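Local coordinates for ApaG protein (Pseudomonas aeruginosa, PDB 3NRF), which is of unknown function, belongs to the DUF4354 family and folds mainly into beta-strands, at the interface of chains A and B. Coordinates in Å, arbitrary orientation; residue numbers count along the deposited sequence, not the author numbering. Chains: chain A/B, ApaG protein.

The interface of chains A and B. Residues chain A 11, 97-99; chain B 17-20, 26-27, 94.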
# COMPACT_ATOMS: atom_id res chain seq x y z
N ALA A 11 -4.41 5.70 -14.77
CA ALA A 11 -4.99 5.69 -13.45
C ALA A 11 -4.00 5.26 -12.39
O ALA A 11 -3.06 4.55 -12.68
CB ALA A 11 -6.22 4.74 -13.43
N SER A 97 -7.66 -3.18 -10.46
CA SER A 97 -6.34 -2.67 -10.70
C SER A 97 -6.24 -1.89 -12.02
O SER A 97 -5.15 -1.47 -12.36
CB SER A 97 -5.33 -3.80 -10.75
OG SER A 97 -5.67 -4.80 -11.69
N LEU A 98 -7.33 -1.79 -12.76
CA LEU A 98 -7.31 -1.08 -14.04
C LEU A 98 -8.53 -0.20 -14.14
O LEU A 98 -9.62 -0.61 -13.67
CB LEU A 98 -7.40 -2.11 -15.15
CG LEU A 98 -7.66 -1.70 -16.64
CD1 LEU A 98 -6.37 -1.06 -17.16
CD2 LEU A 98 -8.12 -2.88 -17.50
N VAL A 99 -8.38 0.95 -14.79
CA VAL A 99 -9.53 1.79 -15.15
C VAL A 99 -9.54 1.86 -16.66
O VAL A 99 -8.49 2.09 -17.34
CB VAL A 99 -9.54 3.21 -14.52
CG1 VAL A 99 -10.79 3.97 -14.96
CG2 VAL A 99 -9.61 3.09 -12.96
N GLY B 17 -0.11 1.64 -10.93
CA GLY B 17 -1.01 2.28 -11.83
C GLY B 17 -1.48 1.38 -12.94
O GLY B 17 -1.28 0.17 -12.94
N SER B 18 -2.14 2.03 -13.87
CA SER B 18 -2.62 1.32 -15.05
C SER B 18 -2.71 2.26 -16.23
O SER B 18 -2.86 3.48 -16.09
CB SER B 18 -3.97 0.63 -14.80
OG SER B 18 -5.02 1.55 -14.57
N VAL B 19 -2.68 1.67 -17.44
CA VAL B 19 -2.86 2.39 -18.67
C VAL B 19 -3.77 1.56 -19.58
O VAL B 19 -3.56 0.37 -19.70
CB VAL B 19 -1.49 2.59 -19.46
CG1 VAL B 19 -1.67 3.34 -20.80
CG2 VAL B 19 -0.43 3.30 -18.52
N SER B 20 -4.72 2.21 -20.18
CA SER B 20 -5.68 1.57 -21.11
C SER B 20 -5.92 2.43 -22.33
O SER B 20 -6.21 3.61 -22.23
CB SER B 20 -7.00 1.36 -20.41
OG SER B 20 -7.93 0.73 -21.25
N PHE B 26 -2.80 -2.38 -19.50
CA PHE B 26 -1.69 -2.90 -18.71
C PHE B 26 -1.59 -2.21 -17.35
O PHE B 26 -2.08 -1.12 -17.16
CB PHE B 26 -0.37 -2.93 -19.48
CG PHE B 26 0.16 -1.62 -19.91
CD1 PHE B 26 1.00 -0.88 -19.10
CD2 PHE B 26 -0.04 -1.16 -21.23
CE1 PHE B 26 1.54 0.33 -19.54
CE2 PHE B 26 0.51 0.03 -21.66
CZ PHE B 26 1.30 0.79 -20.81
N ARG B 27 -1.03 -2.96 -16.41
CA ARG B 27 -0.77 -2.48 -15.05
C ARG B 27 0.68 -2.04 -14.99
O ARG B 27 1.54 -2.61 -15.72
CB ARG B 27 -1.02 -3.58 -14.03
CG ARG B 27 -2.46 -3.81 -13.70
CD ARG B 27 -3.30 -4.41 -14.83
NE ARG B 27 -4.64 -4.73 -14.36
CZ ARG B 27 -5.59 -5.32 -15.10
NH1 ARG B 27 -5.30 -5.65 -16.35
NH2 ARG B 27 -6.77 -5.55 -14.57
N TYR B 94 2.96 -6.49 -10.15
CA TYR B 94 2.92 -6.13 -8.74
C TYR B 94 3.70 -7.05 -7.88
O TYR B 94 4.07 -6.66 -6.72
CB TYR B 94 1.46 -6.04 -8.30
CG TYR B 94 0.76 -4.94 -9.05
CD1 TYR B 94 1.40 -3.74 -9.40
CD2 TYR B 94 -0.58 -5.04 -9.40
CE1 TYR B 94 0.79 -2.78 -10.10
CE2 TYR B 94 -1.24 -4.01 -10.07
CZ TYR B 94 -0.54 -2.87 -10.43
OH TYR B 94 -1.27 -1.87 -11.10
O HOH W 1 -5.99 2.93 -16.69
O HOH W 2 -3.46 -0.50 -10.49
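A:Ala11 and B:Ser18 pair backbone to backbone as an antiparallel beta bridge, a textbook way for two copies of a strand-rich protein, here of the DUF4354 family, to meet at strand edges, though the structure alone does not show whether this pairing occurs in solution. Both residues sit in the first strand of their chains, 8-21 in A and 7-21 in B. B:Ser18 N donates to A:Ala11 O at 2.9 Å, and A:Ala11 N returns the bond to B:Ser18 O at 3.0 Å. The patch around this bridge hides 214 Å² and is part of a larger contact without exact two-fold symmetry.

Polar side chains extend this short bridge toward strand 96-102 of chain A. The guanidinium of B:Arg27 takes the hydroxyl of A:Ser97 side-on, NE reaching OG at 2.9 Å with 155° at the hydrogen and NH2 reaching the same OG at a more bent 136°. One oxygen, close to the guanidinium plane, thus receives two N-H groups, which should limit rotation of that plane. A:Ser97 presents its OG from between its own backbone N and carbonyl carbon (chi1 55°), while the arginine chain bends at chi2 on its way there. Over one guanidinium face, toward the rim, lies CB of A:Leu98, 3.7 Å from B:Arg27 CZ; the two side chains run roughly perpendicular. The leucine's CD1 branch turns aside from the guanidinium and packs on B:Ser18 CB at 3.8 Å.

The B:Ser18 hydroxyl points at chain A, where its bond from A:Val99 N is weak. Water 1 gives it a firmer link, bridging B:Ser18 OG to the carbonyl A:Val99 O. Water 2 similarly joins A:Ser97 O to the phenol oxygen of B:Tyr94. Further out, that phenol donates from OH to B:Gly17 O at 2.7 Å, tying the 3-10 helix 92-95 of chain B to the residue preceding B:Ser18 and probably steadying the bridge strand.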